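Local coordinates for protein pyruvate kinase (Cryptosporidium parvum, PDB 4DRS) that probably transfers the phosphate of phosphoenolpyruvate to ADP, yielding pyruvate and ATP in the last step of glycolysis, at residues A[414-419]-A[518-523]; A[424-429]-A[499-504]. All coordinates share one frame; numbering follows the deposited sequence.

How the contacts relate
Both contacts lie in the C-terminal alpha/beta domain. Following the chain from its N terminus, past the barrel, helix 408-422 supplies residues 414-419, and strand 427-431 then starts contact 2. Two more sheet strands and several helices follow before residues 499-504 return beside 424-429 and close the inner loop. The chain then turns back as strand 519-524, an outermost strand of this chain's sheet, and contact 1 closes the outer loop, with contact 2 nested inside it. Contact 2 joins two parallel strands of the sheet. Contact 1 lays a helix over strand 519-524. They meet at Ile504, whose CD1 packs against Ser419 and Ile522, and at a probable Val523 N to Ala503 O hydrogen bond.

Contact 1. Residues A[414-419]-A[518-523]; sequences CSAVES and NLMKIV
Met520 reaches from strand 519-523 to the helix of residues 414-419, and Ser419 meets the end of its side chain. This is helix-on-sheet packing in the C-terminal alpha/beta domain. The helix runs nearly parallel to the strand, at 15°, with the two axes 9.2 Å apart. No hydrogen bond links the two segments. The Met520 chain bends so that its sulfur and its methyl meet different turns of the helix. SD lies 3.8 Å from the carbonyl O of Ser415 and also close to the backbone of Ala416. Met520 CE comes to 3.4 Å from Ser419 OG. CG of Met520 is anti to its own backbone N (chi1 -166°), and it faces Ala416 CB at 4.4 Å. The Ile504 side chain, on the helix-covered face of the adjoining strand, touches Met520, Ile522 and Ser419.

Outside this shell lies a second subunit. Leu519, Met520 and Lys521 pair antiparallel with a strand of that chain, so the sheet continues across the interface between C-terminal domains. Ser415 OG and Ser419 OG each hydrogen-bond to the other's counterpart in the second subunit. The hydroxyl of Ser419 is therefore satisfied across the interface while hydrocarbon lies beside it. Besides the Met520 methyl, Ile522 CD1 approaches Ser419 OG, at 3.7 Å.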
ATOM      1  N   CYS A 414       6.754  -2.921 -20.274  1.00 41.49           N
ATOM      2  CA  CYS A 414       6.130  -2.348 -19.075  1.00 43.20           C
ATOM      3  C   CYS A 414       5.512  -0.988 -19.317  1.00 42.19           C
ATOM      4  O   CYS A 414       4.405  -0.713 -18.860  1.00 42.29           O
ATOM      5  CB  CYS A 414       7.152  -2.189 -17.956  1.00 45.53           C
ATOM      6  SG  CYS A 414       7.637  -3.754 -17.249  1.00 52.36           S
ATOM      7  N   SER A 415       6.248  -0.131 -20.016  1.00 41.48           N
ATOM      8  CA  SER A 415       5.776   1.209 -20.299  1.00 42.64           C
ATOM      9  C   SER A 415       4.552   1.202 -21.210  1.00 42.15           C
ATOM     10  O   SER A 415       3.675   2.050 -21.066  1.00 41.89           O
ATOM     11  CB  SER A 415       6.903   2.061 -20.875  1.00 43.64           C
ATOM     12  OG  SER A 415       7.864   2.313 -19.861  1.00 44.79           O
ATOM     13  N   ALA A 416       4.494   0.232 -22.125  1.00 41.26           N
ATOM     14  CA  ALA A 416       3.332   0.051 -22.994  1.00 41.58           C
ATOM     15  C   ALA A 416       2.089  -0.264 -22.173  1.00 41.38           C
ATOM     16  O   ALA A 416       1.026   0.314 -22.405  1.00 41.35           O
ATOM     17  CB  ALA A 416       3.587  -1.049 -24.012  1.00 41.73           C
ATOM     18  N   VAL A 417       2.236  -1.167 -21.205  1.00 41.06           N
ATOM     19  CA  VAL A 417       1.134  -1.560 -20.328  1.00 41.43           C
ATOM     20  C   VAL A 417       0.698  -0.404 -19.424  1.00 42.87           C
ATOM     21  O   VAL A 417      -0.503  -0.197 -19.220  1.00 43.18           O
ATOM     22  CB  VAL A 417       1.477  -2.810 -19.488  1.00 40.56           C
ATOM     23  CG1 VAL A 417       0.358  -3.130 -18.504  1.00 40.04           C
ATOM     24  CG2 VAL A 417       1.732  -4.007 -20.396  1.00 40.38           C
ATOM     25  N   GLU A 418       1.665   0.344 -18.891  1.00 43.57           N
ATOM     26  CA  GLU A 418       1.355   1.506 -18.059  1.00 46.16           C
ATOM     27  C   GLU A 418       0.666   2.603 -18.881  1.00 45.82           C
ATOM     28  O   GLU A 418      -0.332   3.180 -18.438  1.00 45.25           O
ATOM     29  CB  GLU A 418       2.608   2.056 -17.367  1.00 48.39           C
ATOM     30  CG  GLU A 418       2.301   2.981 -16.196  1.00 52.39           C
ATOM     31  CD  GLU A 418       3.383   4.021 -15.951  1.00 56.66           C
ATOM     32  OE1 GLU A 418       3.904   4.593 -16.938  1.00 59.61           O
ATOM     33  OE2 GLU A 418       3.705   4.281 -14.767  1.00 57.86           O
ATOM     34  N   SER A 419       1.200   2.870 -20.075  1.00 40.70           N
ATOM     35  CA  SER A 419       0.626   3.850 -21.000  1.00 41.39           C
ATOM     36  C   SER A 419      -0.808   3.523 -21.395  1.00 41.07           C
ATOM     37  O   SER A 419      -1.662   4.411 -21.422  1.00 40.69           O
ATOM     38  CB  SER A 419       1.478   3.975 -22.265  1.00 42.14           C
ATOM     39  OG  SER A 419       2.318   5.112 -22.187  1.00 45.87           O
ATOM     40  N   ASN A 518      12.270  -1.499 -29.006  1.00 61.84           N
ATOM     41  CA  ASN A 518      12.988  -0.342 -28.389  1.00 63.81           C
ATOM     42  C   ASN A 518      12.219   0.982 -28.473  1.00 62.08           C
ATOM     43  O   ASN A 518      12.669   2.000 -27.944  1.00 61.79           O
ATOM     44  CB  ASN A 518      14.381  -0.184 -29.011  1.00 66.95           C
ATOM     45  CG  ASN A 518      14.329   0.298 -30.452  1.00 69.65           C
ATOM     46  OD1 ASN A 518      13.487  -0.139 -31.241  1.00 69.07           O
ATOM     47  ND2 ASN A 518      15.237   1.204 -30.803  1.00 71.99           N
ATOM     48  N   LEU A 519      11.057   0.951 -29.124  1.00 59.36           N
ATOM     49  CA  LEU A 519      10.260   2.149 -29.372  1.00 57.93           C
ATOM     50  C   LEU A 519       8.795   1.960 -28.971  1.00 56.03           C
ATOM     51  O   LEU A 519       8.216   0.894 -29.169  1.00 54.54           O
ATOM     52  CB  LEU A 519      10.354   2.520 -30.855  1.00 59.57           C
ATOM     53  CG  LEU A 519       9.774   3.831 -31.386  1.00 60.47           C
ATOM     54  CD1 LEU A 519      10.544   4.266 -32.623  1.00 62.19           C
ATOM     55  CD2 LEU A 519       8.289   3.707 -31.694  1.00 59.93           C
ATOM     56  N   MET A 520       8.199   3.016 -28.423  1.00 55.23           N
ATOM     57  CA  MET A 520       6.790   3.006 -28.038  1.00 53.14           C
ATOM     58  C   MET A 520       6.115   4.315 -28.451  1.00 51.83           C
ATOM     59  O   MET A 520       6.665   5.394 -28.237  1.00 51.81           O
ATOM     60  CB  MET A 520       6.664   2.813 -26.526  1.00 52.96           C
ATOM     61  CG  MET A 520       5.272   2.444 -26.051  1.00 54.12           C
ATOM     62  SD  MET A 520       4.850   3.194 -24.466  1.00 58.08           S
ATOM     63  CE  MET A 520       4.267   4.796 -24.999  1.00 55.69           C
ATOM     64  N   LYS A 521       4.932   4.213 -29.050  1.00 50.07           N
ATOM     65  CA  LYS A 521       4.111   5.392 -29.329  1.00 51.63           C
ATOM     66  C   LYS A 521       2.633   5.156 -29.038  1.00 50.14           C
ATOM     67  O   LYS A 521       2.179   4.011 -28.959  1.00 49.25           O
ATOM     68  CB  LYS A 521       4.317   5.923 -30.760  1.00 53.97           C
ATOM     69  CG  LYS A 521       3.974   4.955 -31.883  1.00 56.36           C
ATOM     70  CD  LYS A 521       3.760   5.684 -33.206  1.00 59.65           C
ATOM     71  CE  LYS A 521       5.066   6.111 -33.864  1.00 63.35           C
ATOM     72  NZ  LYS A 521       5.856   4.955 -34.381  1.00 65.65           N
ATOM     73  N   ILE A 522       1.893   6.243 -28.860  1.00 49.79           N
ATOM     74  CA  ILE A 522       0.450   6.162 -28.671  1.00 49.77           C
ATOM     75  C   ILE A 522      -0.247   6.791 -29.870  1.00 51.55           C
ATOM     76  O   ILE A 522      -0.063   7.974 -30.152  1.00 53.36           O
ATOM     77  CB  ILE A 522      -0.008   6.840 -27.361  1.00 48.29           C
ATOM     78  CG1 ILE A 522       0.875   6.389 -26.190  1.00 46.80           C
ATOM     79  CG2 ILE A 522      -1.480   6.543 -27.098  1.00 47.54           C
ATOM     80  CD1 ILE A 522       0.462   6.933 -24.840  1.00 46.26           C
ATOM     81  N   VAL A 523      -1.037   5.985 -30.572  1.00 52.86           N
ATOM     82  CA  VAL A 523      -1.758   6.435 -31.763  1.00 55.35           C
ATOM     83  C   VAL A 523      -3.269   6.434 -31.532  1.00 57.48           C
ATOM     84  O   VAL A 523      -3.764   5.784 -30.605  1.00 57.69           O
ATOM     85  CB  VAL A 523      -1.415   5.578 -33.007  1.00 55.55           C
ATOM     86  CG1 VAL A 523       0.025   5.812 -33.439  1.00 55.61           C
ATOM     87  CG2 VAL A 523      -1.662   4.096 -32.744  1.00 55.16           C
TER

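Contact 2. Residues A[424-429]-A[499-504]; sequences NAKLII and SGDFAI
Ala425 turns its methyl onto the backbone of Phe502, with CB 3.4 Å from Phe502 O and 4.1 Å from Phe502 CB. The contact belongs to the parallel pairing of strands 427-431 and 502-506 in the alpha/beta domain. The Phe502 ring leads away from residues 424-429 and packs on Ile522 and Arg524 of strand 519-524. Lys426 is exposed, and its side chain crosses that of Asp501 at a slant. Their closest touch is by a methylene: Lys426 CG, beside the backbone N at chi1 -55°, sits 3.6 Å from Asp501 OD2. The charged ends do not meet, since Lys426 NZ is 5.4 Å from Asp501 OD1. Asp501 OD2 instead accepts a hydrogen bond from Glu498 N.

Further along, side chains alternate between the two faces of the sheet. Leu427 CB and Ala503 CB stand side by side on one face, while Ile428 CG2 and Ile504 CB meet on the other at 4.4 Å. Three backbone bonds hold the pair: Lys426 N to Phe502 O, Ile504 N to Leu427 O, and Ile429 N to Ile504 O. The last is 2.7 Å long. A water accepts from Phe502 N and donates to Asn424 O. Asn424, the first residue to leave helical angles after helix 408-422, forms a Schellman motif.

Helix 480-493 covers the Leu427 and Ala503 face, touching them through Ala491 and Leu488. Helix 408-422 covers Ile504 on the opposite face. Strands 449-454 and 519-524 flank the pair within the sheet.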
ATOM      1  N   ASN A 424      -6.319   4.906 -21.085  1.00 46.75           N
ATOM      2  CA  ASN A 424      -7.473   4.024 -21.266  1.00 47.67           C
ATOM      3  C   ASN A 424      -7.566   3.477 -22.700  1.00 47.54           C
ATOM      4  O   ASN A 424      -8.636   3.479 -23.322  1.00 48.20           O
ATOM      5  CB  ASN A 424      -8.768   4.730 -20.836  1.00 49.86           C
ATOM      6  CG  ASN A 424      -9.943   3.779 -20.716  1.00 52.09           C
ATOM      7  OD1 ASN A 424      -9.834   2.703 -20.127  1.00 52.90           O
ATOM      8  ND2 ASN A 424     -11.081   4.176 -21.275  1.00 54.23           N
ATOM      9  N   ALA A 425      -6.426   3.011 -23.210  1.00 45.87           N
ATOM     10  CA  ALA A 425      -6.330   2.440 -24.551  1.00 44.97           C
ATOM     11  C   ALA A 425      -7.089   1.122 -24.654  1.00 45.72           C
ATOM     12  O   ALA A 425      -7.347   0.462 -23.644  1.00 45.45           O
ATOM     13  CB  ALA A 425      -4.874   2.244 -24.934  1.00 43.30           C
ATOM     14  N   LYS A 426      -7.442   0.744 -25.879  1.00 46.85           N
ATOM     15  CA  LYS A 426      -8.193  -0.481 -26.117  1.00 47.01           C
ATOM     16  C   LYS A 426      -7.304  -1.610 -26.614  1.00 45.10           C
ATOM     17  O   LYS A 426      -7.647  -2.783 -26.458  1.00 45.69           O
ATOM     18  CB  LYS A 426      -9.344  -0.234 -27.100  1.00 49.80           C
ATOM     19  CG  LYS A 426     -10.293   0.891 -26.699  1.00 53.47           C
ATOM     20  CD  LYS A 426     -10.965   0.643 -25.353  1.00 54.68           C
ATOM     21  CE  LYS A 426     -11.882   1.796 -24.972  1.00 56.53           C
ATOM     22  NZ  LYS A 426     -12.456   1.615 -23.607  1.00 58.93           N
ATOM     23  N   LEU A 427      -6.166  -1.259 -27.211  1.00 43.35           N
ATOM     24  CA  LEU A 427      -5.252  -2.251 -27.774  1.00 41.73           C
ATOM     25  C   LEU A 427      -3.787  -1.909 -27.551  1.00 41.01           C
ATOM     26  O   LEU A 427      -3.411  -0.734 -27.487  1.00 40.95           O
ATOM     27  CB  LEU A 427      -5.483  -2.402 -29.281  1.00 42.40           C
ATOM     28  CG  LEU A 427      -6.797  -2.976 -29.816  1.00 43.57           C
ATOM     29  CD1 LEU A 427      -6.834  -2.757 -31.314  1.00 44.26           C
ATOM     30  CD2 LEU A 427      -6.963  -4.452 -29.483  1.00 43.41           C
ATOM     31  N   ILE A 428      -2.969  -2.952 -27.442  1.00 39.24           N
ATOM     32  CA  ILE A 428      -1.523  -2.815 -27.509  1.00 37.95           C
ATOM     33  C   ILE A 428      -1.041  -3.570 -28.748  1.00 38.65           C
ATOM     34  O   ILE A 428      -1.123  -4.800 -28.809  1.00 38.58           O
ATOM     35  CB  ILE A 428      -0.818  -3.356 -26.245  1.00 36.45           C
ATOM     36  CG1 ILE A 428      -1.345  -2.645 -24.989  1.00 36.21           C
ATOM     37  CG2 ILE A 428       0.692  -3.187 -26.367  1.00 35.26           C
ATOM     38  CD1 ILE A 428      -0.827  -3.215 -23.681  1.00 34.64           C
ATOM     39  N   ILE A 429      -0.560  -2.823 -29.741  1.00 39.23           N
ATOM     40  CA  ILE A 429      -0.077  -3.411 -30.987  1.00 39.92           C
ATOM     41  C   ILE A 429       1.447  -3.467 -30.976  1.00 41.14           C
ATOM     42  O   ILE A 429       2.107  -2.463 -30.705  1.00 42.00           O
ATOM     43  CB  ILE A 429      -0.578  -2.637 -32.226  1.00 39.30           C
ATOM     44  CG1 ILE A 429      -2.103  -2.528 -32.203  1.00 39.58           C
ATOM     45  CG2 ILE A 429      -0.114  -3.312 -33.512  1.00 39.31           C
ATOM     46  CD1 ILE A 429      -2.668  -1.544 -33.210  1.00 40.96           C
ATOM     47  N   SER A 499     -13.234   4.099 -33.756  1.00 70.99           N
ATOM     48  CA  SER A 499     -12.663   5.406 -34.091  1.00 70.18           C
ATOM     49  C   SER A 499     -12.577   6.293 -32.854  1.00 68.16           C
ATOM     50  O   SER A 499     -13.489   6.302 -32.024  1.00 68.50           O
ATOM     51  CB  SER A 499     -13.489   6.099 -35.175  1.00 72.82           C
ATOM     52  OG  SER A 499     -13.336   5.447 -36.423  1.00 76.73           O
ATOM     53  N   GLY A 500     -11.474   7.024 -32.726  1.00 65.59           N
ATOM     54  CA  GLY A 500     -11.258   7.892 -31.571  1.00 63.30           C
ATOM     55  C   GLY A 500     -10.601   7.213 -30.378  1.00 60.58           C
ATOM     56  O   GLY A 500     -10.107   7.893 -29.476  1.00 60.01           O
ATOM     57  N   ASP A 501     -10.601   5.879 -30.366  1.00 58.83           N
ATOM     58  CA  ASP A 501      -9.947   5.106 -29.306  1.00 56.10           C
ATOM     59  C   ASP A 501      -8.424   5.116 -29.448  1.00 53.37           C
ATOM     60  O   ASP A 501      -7.891   5.210 -30.559  1.00 52.37           O
ATOM     61  CB  ASP A 501     -10.446   3.657 -29.295  1.00 57.32           C
ATOM     62  CG  ASP A 501     -11.883   3.525 -28.811  1.00 59.98           C
ATOM     63  OD1 ASP A 501     -12.397   4.459 -28.154  1.00 60.21           O
ATOM     64  OD2 ASP A 501     -12.498   2.469 -29.081  1.00 61.04           O
ATOM     65  N   PHE A 502      -7.733   5.015 -28.315  1.00 49.69           N
ATOM     66  CA  PHE A 502      -6.278   4.958 -28.311  1.00 46.82           C
ATOM     67  C   PHE A 502      -5.761   3.529 -28.415  1.00 45.31           C
ATOM     68  O   PHE A 502      -6.399   2.583 -27.941  1.00 44.29           O
ATOM     69  CB  PHE A 502      -5.703   5.623 -27.058  1.00 45.65           C
ATOM     70  CG  PHE A 502      -5.886   7.115 -27.019  1.00 45.99           C
ATOM     71  CD1 PHE A 502      -5.236   7.937 -27.939  1.00 45.68           C
ATOM     72  CD2 PHE A 502      -6.695   7.703 -26.051  1.00 45.70           C
ATOM     73  CE1 PHE A 502      -5.404   9.314 -27.900  1.00 46.22           C
ATOM     74  CE2 PHE A 502      -6.862   9.079 -26.008  1.00 46.71           C
ATOM     75  CZ  PHE A 502      -6.215   9.886 -26.932  1.00 46.78           C
ATOM     76  N   ALA A 503      -4.604   3.394 -29.054  1.00 43.75           N
ATOM     77  CA  ALA A 503      -3.845   2.154 -29.063  1.00 42.16           C
ATOM     78  C   ALA A 503      -2.381   2.480 -28.811  1.00 41.40           C
ATOM     79  O   ALA A 503      -1.886   3.527 -29.233  1.00 41.87           O
ATOM     80  CB  ALA A 503      -4.010   1.427 -30.389  1.00 42.02           C
ATOM     81  N   ILE A 504      -1.698   1.585 -28.105  1.00 40.42           N
ATOM     82  CA  ILE A 504      -0.261   1.698 -27.922  1.00 40.33           C
ATOM     83  C   ILE A 504       0.417   0.893 -29.021  1.00 40.75           C
ATOM     84  O   ILE A 504       0.127  -0.289 -29.200  1.00 40.93           O
ATOM     85  CB  ILE A 504       0.197   1.179 -26.537  1.00 39.18           C
ATOM     86  CG1 ILE A 504      -0.641   1.785 -25.403  1.00 39.48           C
ATOM     87  CG2 ILE A 504       1.689   1.412 -26.330  1.00 39.01           C
ATOM     88  CD1 ILE A 504      -0.577   3.292 -25.272  1.00 40.05           C
TER
HETATM   89  O   HOH W   1      -9.100   4.831 -25.794  1.00 43.95           O